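Local coordinates for cryptic loci regulator 2 (Schizosaccharomyces pombe 972h-, PDB 5IKJ), which promotes transcriptional silencing in heterochromatin, acting upstream of histone deacetylases and supporting nucleosome positioning and the silencing function of the SHREC repressor complex, at residues I250-N254 with E255-A259; S400-P403 with S404-K408; E458-R461 with R462-M465; S520-S524 with E525-D529. All blocks are in the same frame, centred on the assembly; numbering follows the deposited sequence.

Contact 1: I250-N254 with E255-A259; sequences IDINN and ELIPA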
# COMPACT_ATOMS: atom_id res chain seq x y z
N ILE A 250 -3.72 23.33 -9.37
CA ILE A 250 -4.84 23.04 -10.24
C ILE A 250 -4.96 24.14 -11.28
O ILE A 250 -4.77 25.32 -10.98
CB ILE A 250 -6.15 22.90 -9.43
CG1 ILE A 250 -6.15 21.60 -8.61
CG2 ILE A 250 -7.37 22.96 -10.34
CD1 ILE A 250 -5.93 20.35 -9.43
N ASP A 251 -5.26 23.74 -12.52
CA ASP A 251 -5.41 24.68 -13.63
C ASP A 251 -6.79 24.47 -14.25
O ASP A 251 -6.99 23.54 -15.03
CB ASP A 251 -4.30 24.48 -14.66
CG ASP A 251 -4.39 25.47 -15.81
OD1 ASP A 251 -4.99 26.55 -15.62
OD2 ASP A 251 -3.85 25.18 -16.90
N ILE A 252 -7.73 25.33 -13.88
CA ILE A 252 -9.09 25.31 -14.41
C ILE A 252 -9.38 26.68 -15.01
O ILE A 252 -9.13 27.70 -14.36
CB ILE A 252 -10.13 24.96 -13.33
CG1 ILE A 252 -9.79 23.62 -12.66
CG2 ILE A 252 -11.52 24.89 -13.93
CD1 ILE A 252 -10.53 23.40 -11.35
N ASN A 253 -9.91 26.69 -16.23
CA ASN A 253 -10.25 27.93 -16.92
C ASN A 253 -9.12 28.94 -16.81
O ASN A 253 -9.36 30.13 -16.61
CB ASN A 253 -11.56 28.51 -16.36
CG ASN A 253 -12.76 27.65 -16.68
OD1 ASN A 253 -12.95 27.22 -17.82
ND2 ASN A 253 -13.59 27.38 -15.67
N ASN A 254 -7.88 28.47 -16.93
CA ASN A 254 -6.68 29.30 -16.90
C ASN A 254 -6.39 29.87 -15.52
O ASN A 254 -5.69 30.88 -15.39
CB ASN A 254 -6.78 30.45 -17.92
CG ASN A 254 -5.54 30.57 -18.78
OD1 ASN A 254 -5.50 30.10 -19.92
ND2 ASN A 254 -4.51 31.22 -18.24
N GLU A 255 -6.91 29.24 -14.46
CA GLU A 255 -6.70 29.68 -13.09
C GLU A 255 -5.84 28.66 -12.35
O GLU A 255 -6.19 27.48 -12.30
CB GLU A 255 -8.03 29.86 -12.36
CG GLU A 255 -8.97 30.87 -13.00
CD GLU A 255 -9.07 32.17 -12.23
OE1 GLU A 255 -8.95 32.15 -10.99
OE2 GLU A 255 -9.27 33.23 -12.87
N LEU A 256 -4.73 29.13 -11.77
CA LEU A 256 -3.87 28.27 -10.96
C LEU A 256 -4.41 28.25 -9.53
O LEU A 256 -4.34 29.25 -8.82
CB LEU A 256 -2.42 28.77 -10.99
CG LEU A 256 -1.61 28.59 -12.28
CD1 LEU A 256 -0.16 28.97 -12.03
CD2 LEU A 256 -1.69 27.17 -12.82
N ILE A 257 -4.94 27.11 -9.12
CA ILE A 257 -5.64 26.96 -7.85
C ILE A 257 -4.80 26.04 -6.95
O ILE A 257 -4.49 24.92 -7.36
CB ILE A 257 -7.05 26.40 -8.04
CG1 ILE A 257 -7.92 27.40 -8.81
CG2 ILE A 257 -7.69 26.05 -6.70
CD1 ILE A 257 -9.24 26.84 -9.28
N PRO A 258 -4.42 26.47 -5.74
CA PRO A 258 -3.74 25.55 -4.83
C PRO A 258 -4.72 24.52 -4.28
O PRO A 258 -5.82 24.87 -3.86
CB PRO A 258 -3.20 26.46 -3.72
CG PRO A 258 -3.48 27.87 -4.16
CD PRO A 258 -4.60 27.80 -5.13
N ALA A 259 -4.31 23.25 -4.29
CA ALA A 259 -5.22 22.18 -3.92
C ALA A 259 -4.43 21.06 -3.26
O ALA A 259 -3.20 21.00 -3.32
CB ALA A 259 -5.97 21.65 -5.14

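Contact 2: S400-P403 with S404-K408; sequences SSLP and SVLQK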
# COMPACT_ATOMS: atom_id res chain seq x y z
N SER A 400 25.80 17.31 -5.02
CA SER A 400 26.94 18.15 -4.65
C SER A 400 28.02 17.35 -3.95
O SER A 400 29.10 17.12 -4.51
CB SER A 400 26.47 19.30 -3.76
OG SER A 400 25.79 18.82 -2.61
N SER A 401 27.74 16.90 -2.72
CA SER A 401 28.70 16.12 -1.94
C SER A 401 28.52 14.66 -2.32
O SER A 401 27.70 13.93 -1.75
CB SER A 401 28.50 16.35 -0.45
OG SER A 401 28.50 17.74 -0.15
N LEU A 402 29.30 14.21 -3.31
CA LEU A 402 29.11 12.90 -3.91
C LEU A 402 30.25 12.64 -4.89
O LEU A 402 30.55 13.51 -5.72
CB LEU A 402 27.74 12.84 -4.60
CG LEU A 402 27.37 11.71 -5.55
CD1 LEU A 402 26.89 10.47 -4.81
CD2 LEU A 402 26.29 12.19 -6.49
N PRO A 403 30.92 11.47 -4.83
CA PRO A 403 32.11 11.26 -5.66
C PRO A 403 31.89 11.54 -7.14
O PRO A 403 30.76 11.53 -7.63
CB PRO A 403 32.46 9.78 -5.42
CG PRO A 403 31.24 9.18 -4.79
CD PRO A 403 30.62 10.29 -4.01
N SER A 404 32.99 11.80 -7.86
CA SER A 404 32.91 12.11 -9.28
C SER A 404 32.23 10.99 -10.06
O SER A 404 31.62 11.24 -11.11
CB SER A 404 34.30 12.37 -9.84
OG SER A 404 34.90 13.49 -9.22
N VAL A 405 32.33 9.75 -9.58
CA VAL A 405 31.78 8.61 -10.30
C VAL A 405 30.26 8.61 -10.29
O VAL A 405 29.64 7.95 -11.13
CB VAL A 405 32.32 7.30 -9.69
CG1 VAL A 405 31.73 6.08 -10.39
CG2 VAL A 405 33.84 7.27 -9.78
N LEU A 406 29.63 9.35 -9.37
CA LEU A 406 28.19 9.27 -9.17
C LEU A 406 27.46 10.57 -9.47
O LEU A 406 26.25 10.66 -9.22
CB LEU A 406 27.90 8.84 -7.73
CG LEU A 406 28.58 7.55 -7.25
CD1 LEU A 406 28.27 7.29 -5.79
CD2 LEU A 406 28.18 6.37 -8.11
N GLN A 407 28.15 11.58 -10.01
CA GLN A 407 27.51 12.87 -10.21
C GLN A 407 26.55 12.89 -11.40
O GLN A 407 25.78 13.84 -11.54
CB GLN A 407 28.57 13.96 -10.39
CG GLN A 407 29.64 13.92 -9.31
CD GLN A 407 29.93 15.27 -8.71
OE1 GLN A 407 29.39 15.63 -7.66
NE2 GLN A 407 30.80 16.04 -9.35
N LYS A 408 26.58 11.86 -12.25
CA LYS A 408 25.54 11.68 -13.25
C LYS A 408 24.24 11.14 -12.66
O LYS A 408 23.33 10.78 -13.42
CB LYS A 408 26.01 10.72 -14.35
CG LYS A 408 27.19 11.22 -15.18
CD LYS A 408 27.45 10.28 -16.35
CE LYS A 408 28.93 10.06 -16.59
NZ LYS A 408 29.64 11.31 -16.97

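Contact 3: E458-R461 with R462-M465; sequences ELPR and RLQM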
# COMPACT_ATOMS: atom_id res chain seq x y z
N GLU A 458 16.28 -6.16 -15.56
CA GLU A 458 16.73 -5.73 -14.25
C GLU A 458 16.15 -4.40 -13.81
O GLU A 458 16.53 -3.88 -12.76
CB GLU A 458 18.26 -5.65 -14.22
CG GLU A 458 18.96 -7.00 -14.26
CD GLU A 458 20.43 -6.90 -13.91
OE1 GLU A 458 21.10 -7.96 -13.87
OE2 GLU A 458 20.91 -5.78 -13.67
N LEU A 459 15.23 -3.82 -14.59
CA LEU A 459 14.61 -2.58 -14.16
C LEU A 459 13.33 -2.86 -13.39
O LEU A 459 12.68 -3.89 -13.61
CB LEU A 459 14.29 -1.69 -15.36
CG LEU A 459 15.47 -1.13 -16.16
CD1 LEU A 459 14.95 -0.40 -17.38
CD2 LEU A 459 16.32 -0.22 -15.31
N PRO A 460 12.92 -1.97 -12.48
CA PRO A 460 11.57 -2.06 -11.93
C PRO A 460 10.53 -1.78 -13.01
O PRO A 460 10.80 -1.12 -14.01
CB PRO A 460 11.55 -0.98 -10.84
CG PRO A 460 12.67 -0.07 -11.17
CD PRO A 460 13.71 -0.91 -11.83
N ARG A 461 9.33 -2.31 -12.78
CA ARG A 461 8.27 -2.19 -13.78
C ARG A 461 8.04 -0.74 -14.17
O ARG A 461 7.80 -0.43 -15.35
CB ARG A 461 6.98 -2.81 -13.24
CG ARG A 461 5.93 -3.08 -14.31
CD ARG A 461 4.63 -2.38 -13.99
NE ARG A 461 3.66 -2.54 -15.07
CZ ARG A 461 2.57 -1.78 -15.22
NH1 ARG A 461 2.32 -0.80 -14.37
NH2 ARG A 461 1.74 -2.00 -16.23
N ARG A 462 8.11 0.17 -13.20
CA ARG A 462 7.90 1.59 -13.48
C ARG A 462 8.85 2.08 -14.57
O ARG A 462 8.43 2.76 -15.51
CB ARG A 462 8.07 2.39 -12.19
CG ARG A 462 7.91 3.90 -12.33
CD ARG A 462 8.11 4.56 -10.98
NE ARG A 462 7.80 5.99 -10.98
CZ ARG A 462 7.91 6.77 -9.91
NH1 ARG A 462 8.32 6.27 -8.75
NH2 ARG A 462 7.60 8.06 -9.99
N LEU A 463 10.14 1.75 -14.45
CA LEU A 463 11.12 2.21 -15.43
C LEU A 463 11.03 1.42 -16.73
O LEU A 463 11.29 1.98 -17.80
CB LEU A 463 12.53 2.12 -14.85
CG LEU A 463 12.87 3.11 -13.73
CD1 LEU A 463 14.29 2.90 -13.25
CD2 LEU A 463 12.67 4.55 -14.18
N GLN A 464 10.67 0.14 -16.67
CA GLN A 464 10.42 -0.62 -17.89
C GLN A 464 9.36 0.06 -18.75
O GLN A 464 9.48 0.12 -19.98
CB GLN A 464 9.99 -2.04 -17.56
CG GLN A 464 11.07 -2.92 -16.94
CD GLN A 464 10.55 -4.29 -16.56
OE1 GLN A 464 9.36 -4.57 -16.69
NE2 GLN A 464 11.44 -5.15 -16.09
N MET A 465 8.31 0.59 -18.11
CA MET A 465 7.23 1.23 -18.85
C MET A 465 7.67 2.59 -19.39
O MET A 465 7.34 2.94 -20.52
CB MET A 465 6.00 1.36 -17.96
CG MET A 465 5.33 0.03 -17.62
SD MET A 465 4.61 -0.79 -19.06
CE MET A 465 3.39 0.42 -19.58

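Contact 4: S520-S524 with E525-D529; sequences SAVGS and ENWVD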
# COMPACT_ATOMS: atom_id res chain seq x y z
N SER A 520 -2.57 16.86 10.57
CA SER A 520 -2.08 17.83 11.54
C SER A 520 -1.44 19.03 10.85
O SER A 520 -1.59 20.17 11.30
CB SER A 520 -1.08 17.17 12.49
OG SER A 520 -0.34 18.14 13.20
N ALA A 521 -0.72 18.79 9.75
CA ALA A 521 -0.12 19.89 9.00
C ALA A 521 -1.15 20.62 8.15
O ALA A 521 -1.05 21.84 7.98
CB ALA A 521 1.00 19.36 8.11
N VAL A 522 -2.14 19.91 7.62
CA VAL A 522 -3.20 20.55 6.85
C VAL A 522 -4.08 21.40 7.75
O VAL A 522 -4.43 22.54 7.41
CB VAL A 522 -4.02 19.49 6.09
CG1 VAL A 522 -5.25 20.11 5.43
CG2 VAL A 522 -3.15 18.81 5.04
N GLY A 523 -4.46 20.87 8.91
CA GLY A 523 -5.43 21.52 9.76
C GLY A 523 -6.83 21.07 9.41
O GLY A 523 -7.22 21.13 8.24
N SER A 524 -7.60 20.62 10.40
CA SER A 524 -8.91 20.05 10.11
C SER A 524 -9.85 21.07 9.48
O SER A 524 -10.77 20.69 8.74
CB SER A 524 -9.53 19.49 11.39
OG SER A 524 -9.68 20.50 12.36
N GLU A 525 -9.64 22.36 9.75
CA GLU A 525 -10.46 23.39 9.12
C GLU A 525 -10.20 23.49 7.62
O GLU A 525 -11.05 24.02 6.89
CB GLU A 525 -10.23 24.76 9.77
CG GLU A 525 -8.83 25.35 9.60
CD GLU A 525 -7.83 24.80 10.60
OE1 GLU A 525 -8.08 23.70 11.14
OE2 GLU A 525 -6.81 25.46 10.85
N ASN A 526 -9.06 23.01 7.15
CA ASN A 526 -8.70 23.05 5.74
C ASN A 526 -8.92 21.72 5.03
O ASN A 526 -8.71 21.63 3.82
CB ASN A 526 -7.24 23.48 5.58
CG ASN A 526 -6.99 24.89 6.10
OD1 ASN A 526 -7.68 25.83 5.71
ND2 ASN A 526 -6.02 25.03 6.99
N TRP A 527 -9.34 20.69 5.76
CA TRP A 527 -9.63 19.39 5.18
C TRP A 527 -11.09 19.39 4.71
O TRP A 527 -11.77 20.41 4.76
CB TRP A 527 -9.31 18.29 6.19
CG TRP A 527 -9.21 16.90 5.61
CD1 TRP A 527 -9.89 15.80 6.02
CD2 TRP A 527 -8.38 16.48 4.52
NE1 TRP A 527 -9.54 14.71 5.26
CE2 TRP A 527 -8.61 15.10 4.33
CE3 TRP A 527 -7.46 17.13 3.69
CZ2 TRP A 527 -7.96 14.37 3.35
CZ3 TRP A 527 -6.81 16.40 2.71
CH2 TRP A 527 -7.07 15.03 2.55
N VAL A 528 -11.58 18.25 4.25
CA VAL A 528 -12.92 18.17 3.68
C VAL A 528 -13.92 17.77 4.76
O VAL A 528 -13.56 17.25 5.83
CB VAL A 528 -12.96 17.18 2.50
CG1 VAL A 528 -12.04 17.64 1.39
CG2 VAL A 528 -12.60 15.76 2.96
N ASP A 529 -15.19 18.01 4.48
CA ASP A 529 -16.29 17.56 5.32
C ASP A 529 -16.94 16.33 4.69
O ASP A 529 -16.68 15.98 3.53
CB ASP A 529 -17.32 18.68 5.52
CG ASP A 529 -16.71 19.92 6.14
OD1 ASP A 529 -15.51 20.17 5.92
OD2 ASP A 529 -17.44 20.65 6.85

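Contact 1: I250-N254 with E255-A259
The carbonyl oxygen of Ile250 takes a hydrogen bond from Ile257 N across the hairpin at 2.6 Å, nearly straight at 164°. Leu256 CA also makes a CA-H...O contact with Ile250 O at 3.1 Å, a weaker second hold on the same atom. Ile250 N answers with a bond to Ile257 O at 2.7 Å, which makes these two isoleucines a hydrogen-bonded antiparallel pair. One step towards the turn, Asp251 and Leu256 form the non-hydrogen-bonded pair, and beyond them Ile252 and Glu255 close the ladder.

This is a beta hairpin with a two-residue loop, a type I' turn from Ile252 to Glu255, Asn253 and Asn254 occupying the two middle positions with positive phi. It ties strand 247-252 to strand 255-266 inside a five-stranded antiparallel sheet. The closing bond, Glu255 N to Ile252 O at 2.7 Å, reaches its acceptor from well above the carbonyl plane.

On the face carrying Ile250, Ile252 and Ile257, the CB atoms of Ile250 and Ile257 meet at 3.9 Å. CG1 of Ile250, set beside its own backbone N (chi1 -72°), presses on Ala259 CB at 3.5 Å, a tight carbon pair. Nearer the turn, Ile252 CD1 touches Ile257 CD1 at 4.2 Å, and Tyr301 and Met304 of strand 300-304 pack against this apolar row.

Contact 2: S400-P403 with S404-K408
Between Pro403 and Leu406 the chain makes one tight turn, closed by Leu406 N donating to Pro403 O at 3.0 Å. The N-H points almost straight at the oxygen (164°), but it arrives from above the carbonyl plane, well off either lone pair.

The turn brings Leu402 and Leu406 together, their side chains crossing at about a right angle. Leu402 CD1 pushes against Leu406 CB at 3.5 Å, closer than carbons usually pack, and lies 3.6 Å from Leu406 CD1. The other branch, Leu402 CD2, comes within 3.1 Å of Leu406 O. Leu402 can straddle its partner in this way because its CG stands opposite the backbone N (chi1 168°), one methyl meeting the side chain of Leu406 and the other its carbonyl. From the neighbouring position, Pro403 lends its ring: Pro403 CG rests on Leu406 CD1 at 3.7 Å, so this methyl touches both the leucine branch and the proline ring. Gln407 folds back over the turn, with its CG 3.1 Å from Pro403 O; this methylene thus lies close to the oxygen that already accepts the Leu406 N-H.

Both leucines are buried, whereas Pro403, Ser404 and Val405 are exposed. The segment forms part of the loop joining strand 394-397 to strand 411-419, with Leu406 resting on Leu477, the Lys408 carbonyl hydrogen-bonded to Thr433 of strand 425-436, and Leu402 also packing on an apolar side chain of another protein chain.

Contact 3: E458-R461 with R462-M465
Pro460 O accepts the N-H of Gln464 at 2.9 Å, with the donor lying nearly along the C=O axis, and Arg461 O accepts that of Met465 at 3.0 Å. The amide of Gln464 swings back towards the preceding loop: its CG, beside the backbone N (chi1 -68°), starts an extended chain that leaves NE2 3.0 Å from Leu459 O; NE2 makes a weak hydrogen bond to Leu456 O. On the way, Gln464 CG touches Leu459 CB at 3.8 Å. An alanine here would remove both the amide and this methylene, and would probably leave Leu456 O without this weak donor and open a gap beside Leu459 CB.

Met465 CG lies over one face of the Arg461 guanidinium, offset towards its rim and 4.0 Å from NE. Arg461 NH1 is held by Tyr236 O, whereas Arg462 turns to Asp393 and Glu497 in salt bridges. Pro460 and Leu463 lie side by side, CG to CD1 at 4.0 Å, facing Tyr413 and Phe411 of strand 411-419.

Proline at the N-cap, with its carbonyl accepting the first i to i+4 bond, is the start of an alpha-helix, here helix 461-469, within the Clr2 family region of the SH3 clan.

Contact 4: S520-S524 with E525-D529
Val522 CG1 approaches the indole of Trp527 obliquely at CE3, 4.1 Å away, while Val528 CG2 lies over one face of the same ring, 4.0 Å above the plane and offset towards the rim. The second flat group, the amide of Asn526, is used in its own plane: Asn526 ND2 donates to Val522 O at 3.0 Å, with the N-H nearly straight at 167°. That places the donor at the C-terminal end of helix 518-522, on the carbonyl of its last residue.

The helix ends at Gly523, the first residue to leave helical angles, with a positive phi of 89°. A side chain here would run into Val522 O and crowd the Glu525 carboxylate, which glycine avoids. Gly523 O takes Asn526 N at 2.8 Å, from above the carbonyl plane, and a weak bond runs from Trp527 N to Ser524 O at 3.3 Å. Asn526 thus binds the last helical residue through its side chain and the glycine after it through its backbone. A leucine in its place would keep the backbone bond but would probably leave Val522 O without its side-chain donor and the turn after the helix less firmly tied to its last residue.

Val522 CG1, opposite its backbone N (chi1 172°), also meets Asn526 CB at 3.9 Å. Outward from there, Val522 and Trp527 both pack on Ile260 of strand 255-266, Trp527 touches an apolar side chain of another protein chain, and Lys293 bonds to Asn526 O.

The four contacts follow one another along the chain without touching. Contacts 1 and 4 come nearest, about 8 Å between closest atoms and 20 Å between centres. Strand 255-266 relates them: contact 1 forms the hairpin at its start, and contact 4 packs Val522 and Trp527 on Ile260, just beyond Ala259. Contacts 2 and 3 both lie in the Clr2 family region, with centres 24 Å apart, and strand 411-419 links them, since the loop of contact 2 leads into it and the helix start of contact 3 packs on it. None of the four includes a ligand of the zinc site formed by His189, Cys204, Cys206 and Cys209.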